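Methylenetetrahydrofolate--tRNA-(uracil-5-)-methyltransferase TrmFO (PDB 3G5S) catalyses the folate- and FAD-dependent methylation of a tRNA uridine at C5, using methylenetetrahydrofolate as the one-carbon donor. Local coordinates at residues K64-A74 with G342-F351; V7-E15 with T43-C51. All coordinates share one frame; numbering follows the deposited sequence.

Interaction 1. Residues K64-A74 with G342-F351. With FAD (flavin-adenine dinucleotide), chain B.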
# COMPACT_ATOMS: atom_id res chain seq x y z
N LYS A 64 7.16 -8.30 4.07
CA LYS A 64 8.01 -7.71 3.04
C LYS A 64 9.11 -8.68 2.62
O LYS A 64 9.53 -8.68 1.46
CB LYS A 64 8.58 -6.38 3.54
CG LYS A 64 7.56 -5.24 3.55
CD LYS A 64 8.15 -3.94 4.08
CE LYS A 64 7.12 -2.82 4.10
NZ LYS A 64 6.94 -2.16 2.77
N GLY A 65 9.56 -9.52 3.54
CA GLY A 65 10.52 -10.55 3.22
C GLY A 65 9.97 -11.55 2.22
O GLY A 65 10.67 -11.98 1.29
N LEU A 66 8.71 -11.94 2.39
CA LEU A 66 8.08 -12.80 1.40
C LEU A 66 7.99 -12.10 0.05
O LEU A 66 8.32 -12.68 -0.99
CB LEU A 66 6.70 -13.24 1.86
CG LEU A 66 5.87 -14.01 0.83
CD1 LEU A 66 6.61 -15.23 0.28
CD2 LEU A 66 4.51 -14.40 1.39
N LEU A 67 7.57 -10.84 0.04
CA LEU A 67 7.45 -10.12 -1.23
C LEU A 67 8.81 -9.99 -1.92
O LEU A 67 8.91 -10.11 -3.15
CB LEU A 67 6.79 -8.76 -1.01
CG LEU A 67 6.44 -7.96 -2.27
CD1 LEU A 67 5.56 -8.74 -3.22
CD2 LEU A 67 5.76 -6.66 -1.89
N GLN A 68 9.87 -9.75 -1.14
CA GLN A 68 11.22 -9.72 -1.70
C GLN A 68 11.57 -11.04 -2.38
O GLN A 68 12.10 -11.06 -3.49
CB GLN A 68 12.25 -9.43 -0.60
CG GLN A 68 12.18 -8.00 -0.09
CD GLN A 68 12.92 -7.80 1.22
OE1 GLN A 68 13.62 -8.69 1.70
NE2 GLN A 68 12.76 -6.62 1.81
N ALA A 69 11.28 -12.14 -1.70
CA ALA A 69 11.58 -13.46 -2.25
C ALA A 69 10.77 -13.74 -3.51
O ALA A 69 11.30 -14.30 -4.48
CB ALA A 69 11.34 -14.55 -1.20
N GLU A 70 9.50 -13.36 -3.51
CA GLU A 70 8.67 -13.53 -4.69
C GLU A 70 9.25 -12.75 -5.86
O GLU A 70 9.32 -13.25 -6.98
CB GLU A 70 7.24 -13.05 -4.41
CG GLU A 70 6.47 -13.94 -3.45
CD GLU A 70 5.11 -13.41 -3.04
OE1 GLU A 70 4.70 -12.28 -3.43
OE2 GLU A 70 4.44 -14.15 -2.27
N MSE A 71 9.64 -11.51 -5.60
CA MSE A 71 10.16 -10.67 -6.67
C MSE A 71 11.50 -11.20 -7.22
O MSE A 71 11.75 -11.08 -8.42
CB MSE A 71 10.21 -9.21 -6.24
CG MSE A 71 8.82 -8.58 -6.19
SE MSE A 71 7.90 -8.63 -7.93
CE MSE A 71 6.86 -10.24 -7.65
N ARG A 72 12.34 -11.80 -6.38
CA ARG A 72 13.53 -12.46 -6.90
C ARG A 72 13.14 -13.60 -7.83
O ARG A 72 13.72 -13.77 -8.90
CB ARG A 72 14.41 -13.01 -5.79
CG ARG A 72 15.13 -11.96 -4.98
CD ARG A 72 16.26 -12.59 -4.15
NE ARG A 72 16.90 -11.59 -3.31
CZ ARG A 72 16.53 -11.30 -2.06
NH1 ARG A 72 15.54 -11.98 -1.48
NH2 ARG A 72 17.16 -10.34 -1.41
N ARG A 73 12.17 -14.41 -7.41
CA ARG A 73 11.75 -15.53 -8.23
C ARG A 73 11.21 -15.03 -9.57
O ARG A 73 11.37 -15.70 -10.59
CB ARG A 73 10.69 -16.37 -7.51
CG ARG A 73 11.14 -17.00 -6.19
CD ARG A 73 11.89 -18.29 -6.38
NE ARG A 73 12.33 -18.89 -5.12
CZ ARG A 73 11.74 -19.93 -4.53
NH1 ARG A 73 10.67 -20.49 -5.08
NH2 ARG A 73 12.22 -20.42 -3.39
N ALA A 74 10.58 -13.86 -9.56
CA ALA A 74 10.03 -13.28 -10.78
C ALA A 74 11.09 -12.66 -11.69
O ALA A 74 10.80 -12.32 -12.83
CB ALA A 74 8.97 -12.23 -10.43
N GLY A 342 5.10 1.78 -0.44
CA GLY A 342 6.38 1.12 -0.22
C GLY A 342 7.15 0.92 -1.51
O GLY A 342 6.56 0.66 -2.57
N TYR A 343 8.47 1.03 -1.44
CA TYR A 343 9.29 0.87 -2.65
C TYR A 343 9.06 -0.48 -3.30
O TYR A 343 8.87 -0.58 -4.51
CB TYR A 343 10.78 1.01 -2.36
CG TYR A 343 11.23 2.27 -1.65
CD1 TYR A 343 11.01 3.53 -2.19
CD2 TYR A 343 11.94 2.18 -0.46
CE1 TYR A 343 11.46 4.67 -1.53
CE2 TYR A 343 12.39 3.30 0.20
CZ TYR A 343 12.15 4.55 -0.33
OH TYR A 343 12.60 5.67 0.32
N LEU A 344 9.09 -1.53 -2.49
CA LEU A 344 8.95 -2.89 -2.98
C LEU A 344 7.56 -3.18 -3.53
O LEU A 344 7.41 -3.79 -4.59
CB LEU A 344 9.26 -3.83 -1.81
CG LEU A 344 8.98 -5.31 -1.95
CD1 LEU A 344 9.95 -5.90 -2.94
CD2 LEU A 344 9.10 -5.98 -0.59
N GLU A 345 6.54 -2.76 -2.79
CA GLU A 345 5.16 -2.91 -3.24
C GLU A 345 4.96 -2.19 -4.57
O GLU A 345 4.23 -2.67 -5.45
CB GLU A 345 4.21 -2.31 -2.20
CG GLU A 345 4.09 -3.11 -0.89
CD GLU A 345 5.17 -2.80 0.15
OE1 GLU A 345 6.22 -2.21 -0.15
OE2 GLU A 345 4.94 -3.19 1.32
N SER A 346 5.59 -1.04 -4.71
CA SER A 346 5.49 -0.29 -5.95
C SER A 346 6.15 -1.05 -7.09
O SER A 346 5.55 -1.23 -8.15
CB SER A 346 6.06 1.12 -5.76
OG SER A 346 5.27 1.84 -4.83
N ALA A 347 7.38 -1.52 -6.88
CA ALA A 347 8.04 -2.34 -7.89
C ALA A 347 7.22 -3.58 -8.25
O ALA A 347 7.10 -3.95 -9.41
CB ALA A 347 9.44 -2.72 -7.42
N ALA A 348 6.65 -4.24 -7.24
CA ALA A 348 5.93 -5.49 -7.46
C ALA A 348 4.65 -5.28 -8.27
O ALA A 348 4.33 -6.08 -9.17
CB ALA A 348 5.65 -6.18 -6.13
N THR A 349 3.91 -4.22 -7.96
CA THR A 349 2.76 -3.90 -8.78
C THR A 349 3.20 -3.47 -10.19
O THR A 349 2.50 -3.75 -11.16
CB THR A 349 1.83 -2.86 -8.12
OG1 THR A 349 2.55 -1.66 -7.83
CG2 THR A 349 1.18 -3.44 -6.85
N GLY A 350 4.35 -2.82 -10.31
CA GLY A 350 4.91 -2.53 -11.63
C GLY A 350 5.16 -3.79 -12.44
O GLY A 350 4.83 -3.87 -13.62
N PHE A 351 5.74 -4.80 -11.79
CA PHE A 351 5.92 -6.09 -12.44
C PHE A 351 4.59 -6.63 -12.99
O PHE A 351 4.52 -7.04 -14.15
CB PHE A 351 6.54 -7.10 -11.45
CG PHE A 351 6.35 -8.53 -11.86
CD1 PHE A 351 7.10 -9.08 -12.90
CD2 PHE A 351 5.42 -9.32 -11.23
CE1 PHE A 351 6.91 -10.39 -13.30
CE2 PHE A 351 5.23 -10.65 -11.63
CZ PHE A 351 5.98 -11.18 -12.66
PA FAD B . 7.88 7.23 -7.78
O1A FAD B . 7.72 8.57 -7.12
O2A FAD B . 9.06 6.39 -7.39
O5B FAD B . 7.92 7.38 -9.37
C5B FAD B . 6.99 8.20 -10.06
C4B FAD B . 7.73 8.82 -11.23
O4B FAD B . 6.80 9.48 -12.07
C3B FAD B . 8.73 9.89 -10.78
O3B FAD B . 10.00 9.65 -11.34
C2B FAD B . 8.13 11.20 -11.28
O2B FAD B . 9.08 12.18 -11.64
C1B FAD B . 7.34 10.74 -12.49
N9A FAD B . 6.18 11.55 -12.90
C8A FAD B . 5.17 12.03 -12.12
N7A FAD B . 4.25 12.63 -12.91
C5A FAD B . 4.68 12.51 -14.20
C6A FAD B . 4.15 12.92 -15.42
N6A FAD B . 2.91 13.42 -15.53
N1A FAD B . 4.84 12.62 -16.56
C2A FAD B . 6.04 11.96 -16.52
N3A FAD B . 6.57 11.54 -15.32
C4A FAD B . 5.89 11.83 -14.20
N1 FAD B . 8.51 4.28 0.63
C2 FAD B . 9.18 3.38 1.41
O2 FAD B . 9.03 2.17 1.23
N3 FAD B . 10.04 3.83 2.39
C4 FAD B . 10.25 5.18 2.63
O4 FAD B . 11.03 5.55 3.51
C4X FAD B . 9.56 6.09 1.83
N5 FAD B . 9.72 7.45 2.01
C5X FAD B . 9.03 8.33 1.20
C6 FAD B . 9.21 9.70 1.39
C7 FAD B . 8.53 10.61 0.60
C7M FAD B . 8.72 12.09 0.81
C8 FAD B . 7.67 10.15 -0.39
C8M FAD B . 6.92 11.13 -1.25
C9 FAD B . 7.49 8.78 -0.58
C9A FAD B . 8.17 7.86 0.21
N10 FAD B . 7.98 6.50 0.03
C10 FAD B . 8.69 5.63 0.84
C1' FAD B . 6.66 6.00 -0.51
C2' FAD B . 6.78 5.19 -1.81
O2' FAD B . 7.08 3.83 -1.57
C3' FAD B . 7.78 5.81 -2.79
O3' FAD B . 7.26 7.07 -3.16
C4' FAD B . 7.99 4.97 -4.05
O4' FAD B . 9.09 5.52 -4.75
C5' FAD B . 6.74 4.90 -4.92
O5' FAD B . 7.07 4.35 -6.18
P FAD B . 6.28 4.84 -7.48
O1P FAD B . 4.81 4.66 -7.30
O2P FAD B . 6.92 4.17 -8.65
O3P FAD B . 6.52 6.43 -7.51
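Leu344 is a knob in a hole formed by Lys64, Leu67, Gln68 and Met71, in knobs-into-holes packing between two helices that cross at 36°. With CG anti to the backbone N (chi1 170°), it reaches into helix 64-74 and slides past Leu67 in the opposite direction. The fit is tight: Leu344 CG lies 3.5 Å from Leu67 CD2. Leu344 CD2 goes deeper, to 3.4 Å from Lys64 O. One turn on, selenomethionine Met71 bends at chi2 (-59°). Its SE rests on Ala348 CB at 3.8 Å, and its CE meets the Phe351 ring obliquely. Ala74 CB sits over a face of that ring in a CH-pi contact. The helix start at Gly342 faces FAD. Tyr343 N donates to FAD O2 (3.0 Å), and FAD C2 lies over the centre of the Tyr343 ring. Tyr343 OH is also hydrogen-bonded to Ser52 O. With an alanine in place of Tyr343, the flavin pyrimidine would probably lose its cover on this side, and Ser52 O its hydroxyl partner. Lys64 and Glu345 cross at about a right angle, and Glu345 OE2 also accepts from Ala395 N. Lys64 NZ meets the syn lone pair of Glu345 OE2 at 2.7 Å.

Interaction 2. Residues V7-E15 with T43-C51. With FAD (flavin-adenine dinucleotide), chain B.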
# COMPACT_ATOMS: atom_id res chain seq x y z
N VAL A 7 4.34 5.48 -18.01
CA VAL A 7 4.42 6.86 -17.59
C VAL A 7 4.93 6.94 -16.16
O VAL A 7 4.24 6.56 -15.21
CB VAL A 7 3.05 7.57 -17.72
CG1 VAL A 7 3.18 9.04 -17.35
CG2 VAL A 7 2.48 7.41 -19.13
N GLY A 8 6.16 7.43 -16.03
CA GLY A 8 6.84 7.53 -14.75
C GLY A 8 7.91 6.46 -14.64
O GLY A 8 7.60 5.27 -14.78
N ALA A 9 9.15 6.87 -14.41
CA ALA A 9 10.28 5.95 -14.28
C ALA A 9 10.78 5.88 -12.84
O ALA A 9 11.98 5.99 -12.58
CB ALA A 9 11.39 6.36 -15.22
N GLY A 10 9.84 5.69 -11.92
CA GLY A 10 10.18 5.46 -10.53
C GLY A 10 10.31 3.97 -10.25
O GLY A 10 10.70 3.18 -11.11
N LEU A 11 9.97 3.57 -9.03
CA LEU A 11 10.07 2.16 -8.66
C LEU A 11 9.14 1.29 -9.51
O LEU A 11 9.55 0.27 -10.07
CB LEU A 11 9.75 1.98 -7.17
CG LEU A 11 10.89 2.21 -6.18
CD1 LEU A 11 11.91 1.07 -6.22
CD2 LEU A 11 11.59 3.56 -6.37
N ALA A 12 7.87 1.69 -9.60
CA ALA A 12 6.89 0.91 -10.34
C ALA A 12 7.12 0.93 -11.85
O ALA A 12 7.06 -0.10 -12.50
CB ALA A 12 5.48 1.39 -10.03
N GLY A 13 7.38 2.12 -12.40
CA GLY A 13 7.51 2.24 -13.83
C GLY A 13 8.76 1.55 -14.34
O GLY A 13 8.76 0.96 -15.42
N SER A 14 9.83 1.61 -13.55
CA SER A 14 11.05 0.94 -13.96
C SER A 14 10.83 -0.57 -14.04
O SER A 14 11.26 -1.23 -14.99
CB SER A 14 12.20 1.25 -12.99
OG SER A 14 12.59 2.61 -13.08
N GLU A 15 10.15 -1.13 -13.04
CA GLU A 15 9.88 -2.56 -13.07
C GLU A 15 8.88 -2.93 -14.16
O GLU A 15 9.04 -3.96 -14.82
CB GLU A 15 9.39 -3.07 -11.71
CG GLU A 15 9.48 -4.57 -11.61
CD GLU A 15 10.91 -5.05 -11.50
OE1 GLU A 15 11.54 -4.78 -10.46
OE2 GLU A 15 11.42 -5.71 -12.45
N THR A 43 17.32 13.80 -8.61
CA THR A 43 18.17 13.28 -9.68
C THR A 43 17.42 13.01 -10.98
O THR A 43 16.19 13.16 -11.06
CB THR A 43 18.88 11.98 -9.27
OG1 THR A 43 17.99 10.86 -9.43
CG2 THR A 43 19.35 12.05 -7.82
N ASP A 44 18.17 12.60 -12.00
CA ASP A 44 17.60 12.20 -13.28
C ASP A 44 17.45 10.68 -13.40
O ASP A 44 17.08 10.17 -14.46
CB ASP A 44 18.45 12.73 -14.44
CG ASP A 44 19.86 12.16 -14.45
OD1 ASP A 44 20.17 11.28 -13.62
OD2 ASP A 44 20.67 12.58 -15.30
N ARG A 45 17.73 9.96 -12.31
CA ARG A 45 17.82 8.51 -12.34
C ARG A 45 16.47 7.83 -12.28
O ARG A 45 15.55 8.30 -11.60
CB ARG A 45 18.66 8.02 -11.16
CG ARG A 45 20.11 8.45 -11.19
CD ARG A 45 20.94 7.52 -12.06
NE ARG A 45 22.36 7.81 -11.94
CZ ARG A 45 23.15 7.36 -10.96
NH1 ARG A 45 24.43 7.68 -10.95
NH2 ARG A 45 22.64 6.61 -9.99
N PHE A 46 16.35 6.70 -12.97
CA PHE A 46 15.17 5.86 -12.82
C PHE A 46 15.21 5.18 -11.45
O PHE A 46 16.28 4.78 -10.98
CB PHE A 46 15.10 4.80 -13.91
CG PHE A 46 15.16 5.36 -15.32
CD1 PHE A 46 14.78 6.67 -15.59
CD2 PHE A 46 15.57 4.56 -16.37
CE1 PHE A 46 14.83 7.17 -16.89
CE2 PHE A 46 15.62 5.05 -17.66
CZ PHE A 46 15.26 6.36 -17.92
N ALA A 47 14.04 5.05 -10.84
CA ALA A 47 13.90 4.37 -9.56
C ALA A 47 14.74 5.02 -8.46
O ALA A 47 15.27 4.35 -7.57
CB ALA A 47 14.21 2.88 -9.70
N GLU A 48 14.85 6.34 -8.51
CA GLU A 48 15.44 7.08 -7.42
C GLU A 48 14.71 6.78 -6.11
O GLU A 48 13.47 6.80 -6.07
CB GLU A 48 15.39 8.59 -7.70
CG GLU A 48 15.86 9.45 -6.54
CD GLU A 48 15.86 10.95 -6.83
OE1 GLU A 48 15.78 11.35 -8.01
OE2 GLU A 48 15.94 11.73 -5.87
N ILE A 49 15.48 6.51 -5.07
CA ILE A 49 14.95 6.28 -3.73
C ILE A 49 14.95 7.62 -3.00
O ILE A 49 16.01 8.19 -2.75
CB ILE A 49 15.85 5.28 -2.97
CG1 ILE A 49 15.84 3.92 -3.67
CG2 ILE A 49 15.44 5.17 -1.51
CD1 ILE A 49 14.58 3.11 -3.41
N VAL A 50 13.77 8.14 -2.69
CA VAL A 50 13.68 9.52 -2.19
C VAL A 50 13.85 9.68 -0.68
O VAL A 50 14.08 10.79 -0.21
CB VAL A 50 12.39 10.24 -2.65
CG1 VAL A 50 12.33 10.29 -4.17
CG2 VAL A 50 11.16 9.58 -2.07
N CYS A 51 13.75 8.59 0.08
CA CYS A 51 13.84 8.70 1.53
C CYS A 51 14.70 7.59 2.13
O CYS A 51 15.87 7.46 1.79
CB CYS A 51 12.44 8.70 2.15
SG CYS A 51 12.35 9.39 3.82
PA FAD B . 7.88 7.23 -7.78
O1A FAD B . 7.72 8.57 -7.12
O2A FAD B . 9.06 6.39 -7.39
O5B FAD B . 7.92 7.38 -9.37
C5B FAD B . 6.99 8.20 -10.06
C4B FAD B . 7.73 8.82 -11.23
O4B FAD B . 6.80 9.48 -12.07
C3B FAD B . 8.73 9.89 -10.78
O3B FAD B . 10.00 9.65 -11.34
C2B FAD B . 8.13 11.20 -11.28
O2B FAD B . 9.08 12.18 -11.64
C1B FAD B . 7.34 10.74 -12.49
N9A FAD B . 6.18 11.55 -12.90
C8A FAD B . 5.17 12.03 -12.12
N7A FAD B . 4.25 12.63 -12.91
C5A FAD B . 4.68 12.51 -14.20
C6A FAD B . 4.15 12.92 -15.42
N6A FAD B . 2.91 13.42 -15.53
N1A FAD B . 4.84 12.62 -16.56
C2A FAD B . 6.04 11.96 -16.52
N3A FAD B . 6.57 11.54 -15.32
C4A FAD B . 5.89 11.83 -14.20
N1 FAD B . 8.51 4.28 0.63
C2 FAD B . 9.18 3.38 1.41
O2 FAD B . 9.03 2.17 1.23
N3 FAD B . 10.04 3.83 2.39
C4 FAD B . 10.25 5.18 2.63
O4 FAD B . 11.03 5.55 3.51
C4X FAD B . 9.56 6.09 1.83
N5 FAD B . 9.72 7.45 2.01
C5X FAD B . 9.03 8.33 1.20
C6 FAD B . 9.21 9.70 1.39
C7 FAD B . 8.53 10.61 0.60
C7M FAD B . 8.72 12.09 0.81
C8 FAD B . 7.67 10.15 -0.39
C8M FAD B . 6.92 11.13 -1.25
C9 FAD B . 7.49 8.78 -0.58
C9A FAD B . 8.17 7.86 0.21
N10 FAD B . 7.98 6.50 0.03
C10 FAD B . 8.69 5.63 0.84
C1' FAD B . 6.66 6.00 -0.51
C2' FAD B . 6.78 5.19 -1.81
O2' FAD B . 7.08 3.83 -1.57
C3' FAD B . 7.78 5.81 -2.79
O3' FAD B . 7.26 7.07 -3.16
C4' FAD B . 7.99 4.97 -4.05
O4' FAD B . 9.09 5.52 -4.75
C5' FAD B . 6.74 4.90 -4.92
O5' FAD B . 7.07 4.35 -6.18
P FAD B . 6.28 4.84 -7.48
O1P FAD B . 4.81 4.66 -7.30
O2P FAD B . 6.92 4.17 -8.65
O3P FAD B . 6.52 6.43 -7.51
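Gly10 O is gripped twice by Ser14, from opposite faces of its carbonyl plane: by Ser14 OG at 2.8 Å and by Ser14 N at 3.0 Å. Ala47 lies against this pair, with its CB 3.8 Å from Ser14 OG. The site is the Gly8-Gly10-Gly13 turn of a Rossmann-type GxGxxG motif. Glycine is called for here: a CB on Gly10 would clash with FAD O5B, and one on Gly13 with Gly8 O. The start of helix 11-22 points its amides at the diphosphate. Ala12 N donates to FAD O2P at 2.8 Å, nearly straight at 169°, and Leu11 N adds a weak bond to FAD O2A.

The loop 43-51 is fastened to this turn by one backbone bond, Ala47 N to Ala9 O, at 2.9 Å and 162°. Ala47 sits in a type II turn from Arg45 to Glu48. Phe46 brings its CD1 to 3.4 Å from Ala9 CB, which meets the ring obliquely. Leu11 has CG anti to its carbonyl carbon (chi1 -84°), and its CD2 reaches Glu48 O at 3.8 Å and Ile49 CD1 beyond. Glu48 OE1 steadies the loop from within, taking Thr43 N and Thr43 OG1 on one face of its carboxylate. Further along, Cys51 comes up to FAD N5 with its CB, at 3.0 Å, its SG standing farther off.

Helix 97-109 backs the loop, with Ile104 on Ala47 and Phe100 on Ile49. Leu29 of strand 27-30 touches Ala9 and Phe46, while helix 343-361 covers Leu11 and Glu15.

In the fold
Both interactions are buried; their centres lie about 15 Å apart, and both touch FAD. Interaction 1 joins two helices distant in sequence, mainly through apolar side chains, with one salt bridge at its end. Interaction 2 joins a glycine-rich turn to a loop without regular structure, and backbone atoms do more of the work. The FAD contacts differ too. Segment 7-15 holds the diphosphate by backbone amides, whereas the flavin is met by segment 342-351 and by the end of segment 43-51. Helix 343-361 links the two sites. Tyr343 OH probably hydrogen-bonds Cys51 N at 3.2 Å, and Ser346 O packs on Ala12 CB.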